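Local coordinates for protein carboxypeptidase A (Helicoverpa armigera, PDB 1JQG) that is the zymogen form of an insect mid-gut zinc metallocarboxypeptidase of the M14 family, probably cleaving C-terminal residues from dietary proteins and peptides, at residues H306-I312 against Y379-A385; L179-W185 against G223-F228; Y314-N318 against D368-Q372; S117-I121 against F401-A405. One frame throughout, in Å; residues are numbered along the deposited sequence.

Interaction 1 of 4, residues H306-I312 against Y379-A385. With ZN (zinc ion), chain B.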
# COMPACT_ATOMS: atom_id res chain seq x y z
N HIS A 306 -0.40 -2.50 0.81
CA HIS A 306 -1.14 -1.30 1.11
C HIS A 306 -1.75 -1.37 2.52
O HIS A 306 -1.64 -2.30 3.28
CB HIS A 306 -2.31 -1.09 0.12
CG HIS A 306 -1.86 -0.83 -1.27
ND1 HIS A 306 -1.82 0.39 -1.84
CD2 HIS A 306 -1.37 -1.60 -2.28
CE1 HIS A 306 -1.44 0.47 -3.07
NE2 HIS A 306 -1.13 -0.78 -3.35
N SER A 307 -2.35 -0.24 2.86
CA SER A 307 -3.09 0.02 4.02
C SER A 307 -4.29 0.99 3.75
O SER A 307 -4.27 1.68 2.72
CB SER A 307 -2.40 0.64 5.24
OG SER A 307 -2.22 2.05 5.10
N PHE A 308 -5.58 0.68 3.80
CA PHE A 308 -6.08 0.13 5.05
C PHE A 308 -7.23 -0.86 4.87
O PHE A 308 -8.01 -0.64 3.89
CB PHE A 308 -6.17 1.04 6.27
CG PHE A 308 -7.42 1.85 6.27
CD1 PHE A 308 -8.57 1.31 6.84
CD2 PHE A 308 -7.51 3.11 5.72
CE1 PHE A 308 -9.76 1.99 6.86
CE2 PHE A 308 -8.70 3.80 5.73
CZ PHE A 308 -9.83 3.26 6.30
N GLY A 309 -7.55 -2.01 5.52
CA GLY A 309 -8.64 -2.91 5.27
C GLY A 309 -8.65 -4.31 5.87
O GLY A 309 -9.68 -5.01 5.98
N SER A 310 -7.47 -4.87 6.13
CA SER A 310 -7.32 -6.22 6.66
C SER A 310 -7.86 -7.23 5.65
O SER A 310 -8.70 -8.11 5.90
CB SER A 310 -7.98 -6.42 8.02
OG SER A 310 -7.44 -5.53 8.98
N MET A 311 -7.32 -7.18 4.44
CA MET A 311 -7.71 -8.05 3.37
C MET A 311 -6.58 -8.36 2.42
O MET A 311 -5.60 -7.63 2.34
CB MET A 311 -8.86 -7.48 2.50
CG MET A 311 -8.88 -5.98 2.35
SD MET A 311 -10.37 -5.20 1.74
CE MET A 311 -11.34 -4.82 3.15
N ILE A 312 -6.64 -9.53 1.80
CA ILE A 312 -5.71 -9.94 0.76
C ILE A 312 -6.48 -10.12 -0.54
O ILE A 312 -7.35 -10.98 -0.50
CB ILE A 312 -5.03 -11.28 1.15
CG1 ILE A 312 -4.16 -11.10 2.41
CG2 ILE A 312 -4.16 -11.93 0.11
CD1 ILE A 312 -3.76 -12.39 3.05
N TYR A 379 -0.75 -10.65 -5.22
CA TYR A 379 -1.73 -10.08 -4.31
C TYR A 379 -1.45 -8.60 -4.01
O TYR A 379 -0.30 -8.11 -4.05
CB TYR A 379 -1.78 -10.92 -3.01
CG TYR A 379 -2.04 -12.40 -3.27
CD1 TYR A 379 -0.93 -13.25 -3.44
CD2 TYR A 379 -3.31 -12.95 -3.36
CE1 TYR A 379 -1.11 -14.58 -3.69
CE2 TYR A 379 -3.47 -14.31 -3.56
CZ TYR A 379 -2.37 -15.12 -3.75
OH TYR A 379 -2.49 -16.46 -4.00
N THR A 380 -2.47 -7.92 -3.56
CA THR A 380 -2.40 -6.58 -3.01
C THR A 380 -2.85 -6.65 -1.54
O THR A 380 -3.99 -7.00 -1.29
CB THR A 380 -3.25 -5.61 -3.82
OG1 THR A 380 -3.54 -4.50 -2.92
CG2 THR A 380 -4.59 -6.16 -4.28
N TYR A 381 -1.91 -6.47 -0.62
CA TYR A 381 -2.18 -6.54 0.80
C TYR A 381 -2.79 -5.26 1.30
O TYR A 381 -2.46 -4.16 0.89
CB TYR A 381 -0.91 -6.80 1.62
CG TYR A 381 -0.60 -8.25 1.92
CD1 TYR A 381 -0.40 -9.18 0.94
CD2 TYR A 381 -0.48 -8.68 3.22
CE1 TYR A 381 -0.11 -10.51 1.22
CE2 TYR A 381 -0.18 -9.99 3.55
CZ TYR A 381 0.00 -10.90 2.54
OH TYR A 381 0.33 -12.21 2.81
N GLU A 382 -3.75 -5.39 2.20
CA GLU A 382 -4.38 -4.27 2.86
C GLU A 382 -4.19 -4.51 4.35
O GLU A 382 -4.99 -5.26 4.88
CB GLU A 382 -5.87 -4.16 2.51
CG GLU A 382 -6.14 -3.87 1.03
CD GLU A 382 -5.79 -2.43 0.66
OE1 GLU A 382 -5.82 -1.59 1.58
OE2 GLU A 382 -5.49 -2.12 -0.52
N LEU A 383 -3.17 -3.95 4.94
CA LEU A 383 -2.89 -4.04 6.36
C LEU A 383 -3.96 -3.46 7.28
O LEU A 383 -4.80 -2.71 6.83
CB LEU A 383 -1.57 -3.27 6.65
CG LEU A 383 -0.33 -3.84 5.97
CD1 LEU A 383 0.94 -3.24 6.61
CD2 LEU A 383 -0.34 -5.35 6.04
N PRO A 384 -4.04 -3.94 8.50
CA PRO A 384 -5.07 -3.59 9.46
C PRO A 384 -4.98 -2.13 9.83
O PRO A 384 -3.91 -1.52 10.01
CB PRO A 384 -4.77 -4.50 10.67
CG PRO A 384 -4.03 -5.67 10.11
CD PRO A 384 -3.19 -5.07 9.03
N ALA A 385 -6.13 -1.50 10.03
CA ALA A 385 -6.22 -0.17 10.59
C ALA A 385 -6.23 -0.34 12.11
O ALA A 385 -7.24 -0.76 12.65
CB ALA A 385 -7.52 0.47 10.15
ZN ZN B . -3.35 2.12 -1.35
O HOH W 1 -5.66 1.38 -1.67
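His306 N donates to Tyr381 O at 2.6 Å and Leu383 N to His306 O at 2.8 Å, the parallel pairing of strand 299-307 with strand 377-383. On the other edge of 377-383 the returning strand runs antiparallel, with Glu382 N bonded to Met311 O (2.9 Å) and Met311 N to Glu382 O (3.1 Å). Between them Gly309 N reaches Leu383 O (3.1 Å), and Ser310 N makes a weak hydrogen bond to Glu382 O (2.8 Å); Ser310 and Met311 both face Glu382, a G1 beta bulge. The chain thus passes from one edge of strand 377-383 to the other within the mixed sheet of the M14 fold; the parallel pairing of His306 with Glu382 puts both side chains on one face, with Met311. His306 ND1 binds zinc at 2.4 Å, while its NE2 is hydrogen-bonded to Asp304. Glu382, the predicted proton donor/acceptor, places OE2 3.7 Å from water 1 and 3.4 Å from His306 CB, so its carboxylate stands beside the metal without binding it, as in related carboxypeptidases. Met311 CG packs on Glu382 CB at 3.5 Å. On the opposite face Ile312 CG1 lies over the Tyr381 ring, 4.2 Å from its centroid in a CH-pi contact, and Ile312 CG2 meets Tyr379 CD2 at 3.7 Å. Beyond the strand ends, Phe308 CD1 touches Ala385 CB at 3.6 Å.

Interaction 2 of 4, residues L179-W185 against G223-F228. With ZN (zinc ion), chain B.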
# COMPACT_ATOMS: atom_id res chain seq x y z
N LEU A 179 4.53 1.54 0.20
CA LEU A 179 4.52 2.98 0.07
C LEU A 179 4.25 3.50 -1.34
O LEU A 179 4.56 4.62 -1.67
CB LEU A 179 5.79 3.60 0.66
CG LEU A 179 5.89 3.62 2.20
CD1 LEU A 179 7.15 4.33 2.68
CD2 LEU A 179 4.69 4.24 2.90
N LEU A 180 3.52 2.76 -2.15
CA LEU A 180 3.07 3.18 -3.46
C LEU A 180 2.11 4.37 -3.27
O LEU A 180 2.18 5.36 -4.00
CB LEU A 180 2.44 2.02 -4.22
CG LEU A 180 2.18 2.22 -5.71
CD1 LEU A 180 3.48 2.45 -6.42
CD2 LEU A 180 1.41 1.10 -6.38
N HIS A 181 1.22 4.26 -2.30
CA HIS A 181 0.37 5.32 -1.81
C HIS A 181 1.04 5.86 -0.55
O HIS A 181 0.96 5.33 0.59
CB HIS A 181 -1.02 4.80 -1.53
CG HIS A 181 -1.85 4.57 -2.74
ND1 HIS A 181 -2.80 3.65 -2.90
CD2 HIS A 181 -1.92 5.17 -3.96
CE1 HIS A 181 -3.46 3.55 -3.99
NE2 HIS A 181 -2.90 4.53 -4.69
N CYS A 182 1.75 6.97 -0.68
CA CYS A 182 2.56 7.56 0.35
C CYS A 182 1.96 7.80 1.70
O CYS A 182 2.71 7.83 2.69
CB CYS A 182 3.15 8.79 -0.30
SG CYS A 182 2.03 9.96 -1.05
N ARG A 183 0.66 7.90 1.86
CA ARG A 183 0.02 8.16 3.14
C ARG A 183 -0.17 6.89 3.96
O ARG A 183 -0.51 6.94 5.16
CB ARG A 183 -1.34 8.80 3.03
CG ARG A 183 -2.40 8.03 2.29
CD ARG A 183 -3.66 8.87 2.06
NE ARG A 183 -4.79 8.06 1.60
CZ ARG A 183 -5.93 8.62 1.21
NH1 ARG A 183 -6.11 9.92 1.26
NH2 ARG A 183 -6.97 7.91 0.82
N GLU A 184 0.02 5.73 3.32
CA GLU A 184 -0.09 4.46 4.04
C GLU A 184 1.19 4.07 4.76
O GLU A 184 1.90 3.16 4.33
CB GLU A 184 -0.52 3.37 3.07
CG GLU A 184 -1.76 3.72 2.32
CD GLU A 184 -2.02 2.78 1.17
OE1 GLU A 184 -3.12 3.12 0.65
OE2 GLU A 184 -1.20 1.91 0.93
N TRP A 185 1.51 4.80 5.84
CA TRP A 185 2.76 4.69 6.56
C TRP A 185 3.02 3.36 7.21
O TRP A 185 4.12 2.85 7.23
CB TRP A 185 2.87 5.78 7.65
CG TRP A 185 3.11 7.15 7.10
CD1 TRP A 185 3.10 7.55 5.78
CD2 TRP A 185 3.42 8.33 7.86
NE1 TRP A 185 3.37 8.90 5.70
CE2 TRP A 185 3.56 9.40 6.95
CE3 TRP A 185 3.57 8.57 9.24
CZ2 TRP A 185 3.86 10.68 7.38
CZ3 TRP A 185 3.87 9.87 9.65
CH2 TRP A 185 4.01 10.90 8.73
N GLY A 223 6.07 11.64 -2.66
CA GLY A 223 4.83 11.76 -1.90
C GLY A 223 5.09 11.51 -0.42
O GLY A 223 4.52 12.13 0.48
N TYR A 224 5.88 10.48 -0.12
CA TYR A 224 6.22 10.12 1.24
C TYR A 224 6.87 11.31 1.96
O TYR A 224 6.59 11.52 3.16
CB TYR A 224 7.14 8.88 1.26
CG TYR A 224 7.36 8.27 2.63
CD1 TYR A 224 6.27 7.98 3.44
CD2 TYR A 224 8.61 7.99 3.12
CE1 TYR A 224 6.44 7.43 4.69
CE2 TYR A 224 8.80 7.43 4.38
CZ TYR A 224 7.70 7.15 5.15
OH TYR A 224 7.87 6.61 6.40
N VAL A 225 7.74 12.04 1.26
CA VAL A 225 8.46 13.15 1.89
C VAL A 225 7.46 14.28 2.13
O VAL A 225 7.48 14.98 3.13
CB VAL A 225 9.66 13.60 1.05
CG1 VAL A 225 10.29 14.96 1.37
CG2 VAL A 225 10.79 12.56 1.11
N HIS A 226 6.51 14.42 1.20
CA HIS A 226 5.51 15.44 1.24
C HIS A 226 4.54 15.19 2.40
O HIS A 226 4.06 16.14 3.04
CB HIS A 226 4.74 15.48 -0.09
CG HIS A 226 3.77 16.62 -0.22
ND1 HIS A 226 2.40 16.44 -0.42
CD2 HIS A 226 3.97 17.96 -0.19
CE1 HIS A 226 1.82 17.62 -0.51
NE2 HIS A 226 2.74 18.57 -0.33
N THR A 227 4.24 13.93 2.68
CA THR A 227 3.36 13.58 3.78
C THR A 227 4.02 13.80 5.15
O THR A 227 3.30 13.92 6.14
CB THR A 227 2.91 12.11 3.68
OG1 THR A 227 4.06 11.27 3.69
CG2 THR A 227 2.12 11.82 2.41
N PHE A 228 5.35 13.79 5.20
CA PHE A 228 6.11 14.02 6.41
C PHE A 228 6.11 15.48 6.88
O PHE A 228 6.17 15.75 8.08
CB PHE A 228 7.57 13.58 6.25
CG PHE A 228 7.87 12.28 6.95
CD1 PHE A 228 8.81 12.25 7.96
CD2 PHE A 228 7.19 11.10 6.61
CE1 PHE A 228 9.12 11.07 8.61
CE2 PHE A 228 7.48 9.95 7.29
CZ PHE A 228 8.44 9.92 8.26
ZN ZN B . -3.35 2.12 -1.35
O HOH W 1 -5.66 1.38 -1.67
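Residues 179-185 form an irregular loop after strand 173-178, whose type I beta turn from His181 to Glu184 is closed by Glu184 N to His181 O at 2.9 Å. This is the His-x-x-Glu zinc motif of M14 carboxypeptidases: His181 ND1 and Glu184 OE1 each bind zinc at 2.2 Å, and His306 is the third protein ligand. Helix 221-228 backs the turn, closest at Cys182 and Tyr224, whose CA atoms are 4.6 Å apart. Cys182 CB sits 3.3 Å from Gly223 C and 3.2 Å from Tyr224 N; a side chain on Gly223 would clash with Cys182 SG. While the metal-binding side chains stay clear of the helix, Trp185 swings its ring onto it. The edge of the Tyr224 ring points at the face of the Trp185 five-membered ring (centroids 5.1 Å apart, planes at 81°), an offset edge-to-face pair, and Phe228 completes the aromatic cluster, its CD2 3.4 Å from Trp185 CZ2. Leu179 CD1 lies over the face of the Tyr224 ring in a CH-pi contact, 3.6 Å from the centroid. Trp185 NE1 donates to Thr227 OG1 at 3.2 Å, and that hydroxyl in turn donates to Tyr224 O at 2.6 Å.

Interaction 3 of 4, residues Y314-N318 against D368-Q372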
# COMPACT_ATOMS: atom_id res chain seq x y z
N TYR A 314 -6.86 -10.11 -5.00
CA TYR A 314 -6.27 -10.58 -6.25
C TYR A 314 -7.30 -10.49 -7.34
O TYR A 314 -8.40 -9.96 -7.15
CB TYR A 314 -5.84 -12.06 -6.10
CG TYR A 314 -7.03 -13.00 -5.80
CD1 TYR A 314 -7.86 -13.44 -6.85
CD2 TYR A 314 -7.31 -13.41 -4.49
CE1 TYR A 314 -8.95 -14.28 -6.58
CE2 TYR A 314 -8.41 -14.25 -4.22
CZ TYR A 314 -9.23 -14.68 -5.26
OH TYR A 314 -10.30 -15.48 -5.01
N GLY A 315 -6.95 -11.02 -8.47
CA GLY A 315 -7.87 -11.11 -9.59
C GLY A 315 -7.38 -10.38 -10.75
O GLY A 315 -6.42 -10.82 -11.37
N TYR A 316 -8.10 -9.36 -10.91
CA TYR A 316 -7.97 -8.32 -11.88
C TYR A 316 -9.10 -7.35 -11.46
O TYR A 316 -10.26 -7.70 -11.35
CB TYR A 316 -8.10 -8.89 -13.31
CG TYR A 316 -6.80 -9.59 -13.81
CD1 TYR A 316 -5.51 -9.04 -13.55
CD2 TYR A 316 -6.90 -10.77 -14.55
CE1 TYR A 316 -4.35 -9.70 -14.03
CE2 TYR A 316 -5.75 -11.42 -15.02
CZ TYR A 316 -4.48 -10.89 -14.77
OH TYR A 316 -3.38 -11.53 -15.24
N GLY A 317 -8.78 -6.12 -11.20
CA GLY A 317 -9.78 -5.10 -10.71
C GLY A 317 -11.12 -5.13 -11.49
O GLY A 317 -12.13 -4.48 -11.07
N ASN A 318 -11.29 -5.59 -12.69
CA ASN A 318 -12.44 -5.47 -13.58
C ASN A 318 -13.50 -6.53 -13.30
O ASN A 318 -14.62 -6.48 -13.81
CB ASN A 318 -12.03 -5.58 -15.06
CG ASN A 318 -11.39 -6.90 -15.39
OD1 ASN A 318 -11.04 -7.64 -14.47
ND2 ASN A 318 -11.26 -7.15 -16.67
N ASP A 368 -2.16 -6.41 -10.55
CA ASP A 368 -2.78 -6.91 -11.77
C ASP A 368 -1.81 -7.00 -12.94
O ASP A 368 -1.85 -7.96 -13.72
CB ASP A 368 -3.98 -6.04 -12.17
CG ASP A 368 -5.22 -6.36 -11.38
OD1 ASP A 368 -6.24 -5.66 -11.50
OD2 ASP A 368 -5.27 -7.30 -10.56
N TYR A 369 -0.94 -6.00 -13.08
CA TYR A 369 0.03 -5.95 -14.14
C TYR A 369 1.10 -7.04 -13.97
O TYR A 369 1.37 -7.74 -14.95
CB TYR A 369 0.68 -4.56 -14.28
CG TYR A 369 1.83 -4.54 -15.29
CD1 TYR A 369 1.60 -4.34 -16.65
CD2 TYR A 369 3.15 -4.72 -14.91
CE1 TYR A 369 2.61 -4.31 -17.58
CE2 TYR A 369 4.20 -4.71 -15.80
CZ TYR A 369 3.91 -4.50 -17.14
OH TYR A 369 4.95 -4.48 -18.03
N ALA A 370 1.59 -7.19 -12.77
CA ALA A 370 2.57 -8.19 -12.41
C ALA A 370 2.09 -9.61 -12.69
O ALA A 370 2.86 -10.40 -13.19
CB ALA A 370 2.82 -8.13 -10.89
N MET A 371 0.81 -9.84 -12.41
CA MET A 371 0.11 -11.08 -12.75
C MET A 371 0.06 -11.32 -14.26
O MET A 371 0.23 -12.44 -14.71
CB MET A 371 -1.31 -11.04 -12.18
CG MET A 371 -2.12 -12.26 -12.57
SD MET A 371 -2.64 -13.21 -11.14
CE MET A 371 -2.45 -14.83 -11.95
N GLN A 372 -0.14 -10.27 -15.02
CA GLN A 372 -0.26 -10.35 -16.48
C GLN A 372 1.09 -10.52 -17.16
O GLN A 372 1.25 -11.14 -18.22
CB GLN A 372 -0.93 -9.09 -17.01
CG GLN A 372 -0.99 -8.96 -18.50
CD GLN A 372 -1.34 -7.58 -19.01
OE1 GLN A 372 -0.62 -6.60 -18.78
NE2 GLN A 372 -2.45 -7.43 -19.73
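This contact belongs to the flank of the catalytic domain where the loop after strand 311-314 folds against helix 366-373, about 13 Å from the zinc ion measured from the Asp368 side chain. One hydrogen bond joins the two: Gly317 N donates to Asp368 OD1 at 2.6 Å and is almost straight (170°), so a buried carboxylate satisfies a loop amide. Asp368 OD2 lies 3.7 Å from Gly315 C, where the backbone takes angles that a residue with a CB could hardly adopt. Between these glycines Tyr316 turns the edge of its ring to the helix, with CE1 3.1 Å from Asp368 O and CD1 3.5 Å from Asp368 CG. Farther out Tyr316 CZ packs on Met371 CG at 3.5 Å, and Met371 SD stands 5.3 Å from the ring centroid, an oblique Met-aromatic contact. Met259 from another loop also touches Tyr316. A short connection links helix 366-373 to strand 377-383, bearer of the predicted catalytic Glu382; loop and helix thus pack beside the mixed sheet of the M14 alpha/beta fold.

Interaction 4 of 4, residues S117-I121 against F401-A405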
# COMPACT_ATOMS: atom_id res chain seq x y z
N SER A 117 15.05 0.48 14.02
CA SER A 117 14.23 -0.18 15.01
C SER A 117 12.77 -0.23 14.59
O SER A 117 12.39 0.40 13.59
CB SER A 117 14.37 0.56 16.35
OG SER A 117 15.66 0.33 16.92
N PHE A 118 11.94 -0.95 15.37
CA PHE A 118 10.51 -1.00 15.09
C PHE A 118 9.71 -0.25 16.16
O PHE A 118 8.57 -0.60 16.48
CB PHE A 118 10.02 -2.43 14.94
CG PHE A 118 10.77 -3.20 13.90
CD1 PHE A 118 11.85 -4.00 14.19
CD2 PHE A 118 10.34 -3.08 12.57
CE1 PHE A 118 12.51 -4.68 13.18
CE2 PHE A 118 10.99 -3.76 11.56
CZ PHE A 118 12.08 -4.56 11.86
N ASP A 119 10.25 0.88 16.63
CA ASP A 119 9.54 1.70 17.60
C ASP A 119 9.29 3.13 17.11
O ASP A 119 8.90 4.05 17.86
CB ASP A 119 10.30 1.71 18.93
CG ASP A 119 11.69 2.33 18.78
OD1 ASP A 119 12.26 2.65 19.83
OD2 ASP A 119 12.21 2.49 17.65
N LYS A 120 9.52 3.36 15.81
CA LYS A 120 9.20 4.65 15.23
C LYS A 120 9.08 4.59 13.71
O LYS A 120 9.46 3.59 13.13
CB LYS A 120 10.24 5.71 15.63
CG LYS A 120 11.63 5.51 14.98
CD LYS A 120 12.48 6.73 15.27
CE LYS A 120 13.74 6.74 14.42
NZ LYS A 120 13.43 7.45 13.13
N ILE A 121 8.60 5.65 13.08
CA ILE A 121 8.42 5.72 11.64
C ILE A 121 9.71 6.35 11.10
O ILE A 121 10.19 7.37 11.60
CB ILE A 121 7.19 6.54 11.23
CG1 ILE A 121 5.87 5.92 11.72
CG2 ILE A 121 7.02 6.75 9.74
CD1 ILE A 121 5.67 4.49 11.29
N PHE A 401 1.87 -0.27 17.60
CA PHE A 401 1.51 -1.29 16.60
C PHE A 401 2.60 -1.50 15.57
O PHE A 401 2.53 -2.40 14.75
CB PHE A 401 0.17 -0.92 15.97
CG PHE A 401 -0.40 -1.91 15.01
CD1 PHE A 401 -0.63 -1.61 13.67
CD2 PHE A 401 -0.75 -3.17 15.47
CE1 PHE A 401 -1.18 -2.54 12.81
CE2 PHE A 401 -1.30 -4.10 14.59
CZ PHE A 401 -1.51 -3.80 13.27
N ILE A 402 3.64 -0.67 15.58
CA ILE A 402 4.69 -0.70 14.57
C ILE A 402 5.37 -2.04 14.41
O ILE A 402 5.47 -2.55 13.27
CB ILE A 402 5.73 0.39 14.80
CG1 ILE A 402 5.10 1.77 14.86
CG2 ILE A 402 6.81 0.24 13.71
CD1 ILE A 402 6.07 2.95 14.77
N GLU A 403 5.88 -2.61 15.50
CA GLU A 403 6.50 -3.93 15.45
C GLU A 403 5.51 -5.04 15.13
O GLU A 403 5.83 -6.00 14.43
CB GLU A 403 7.22 -4.21 16.79
CG GLU A 403 8.03 -5.50 16.75
CD GLU A 403 8.89 -5.71 17.98
OE1 GLU A 403 10.12 -5.50 17.97
OE2 GLU A 403 8.33 -6.11 19.01
N GLN A 404 4.30 -4.99 15.70
CA GLN A 404 3.29 -6.02 15.52
C GLN A 404 2.83 -6.04 14.07
O GLN A 404 2.59 -7.12 13.54
CB GLN A 404 2.09 -5.79 16.44
CG GLN A 404 0.89 -6.70 16.18
CD GLN A 404 1.19 -8.17 16.33
OE1 GLN A 404 2.11 -8.65 16.98
NE2 GLN A 404 0.37 -9.03 15.69
N ALA A 405 2.77 -4.87 13.44
CA ALA A 405 2.42 -4.69 12.06
C ALA A 405 3.38 -5.46 11.16
O ALA A 405 2.91 -6.24 10.32
CB ALA A 405 2.40 -3.20 11.75
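Ile402 pushes its side chain against the backbone of residues 118-120: its CG2 sits 3.4 Å from Phe118 O and its CD1 3.6 Å from Lys120 CA. The same CD1 meets Ile121 CD1 at 3.8 Å, so Ile402 rests against the loop by apolar contact. Residue 402 is in the first turn of helix 402-421, the last helix of the modelled chain, whereas 117-121 belongs to the loop linking helix 92-108 to helix 124-137. In procarboxypeptidases such a connection leads from the activation segment into the enzyme, and here it is laid across the start of the C-terminal helix. Phe118 CB packs on Glu403 CB at 3.8 Å; its ring turns away from the helix and finds Tyr193 and, edge-to-face, His196. Phe118 O comes within 3.5 Å of Glu403 N, but the angle is too poor for a hydrogen bond, and the segments meet through van der Waals contact. Asp119 and Lys120 point away, Asp119 hydrogen-bonded to Ser109 and Lys120 in a salt bridge with Glu126.

How the interactions relate
From the N terminus, interaction 4 opens first, at 117-121, and closes last, at 401-405, enclosing the other three. Inside it interaction 2 opens at 179-185 and closes at 223-228, before interaction 1 begins at 306-312. Interaction 3 (314-318 with 368-372) is nested within the loop that 379-385 closes; none of the loops cross. Interactions 1 and 2 share the zinc ion and water 1, and Ser307 N probably bonds to Glu184 OE2, tying sheet to zinc loop. Tyr314 packs on Tyr379, joining 3 to 1, and Ile121 packs on Tyr224, Phe228 and Trp185, joining 4 to 2. Interactions 3 and 4 lie on opposite sides of the chain's centre, about 30 Å apart between centres.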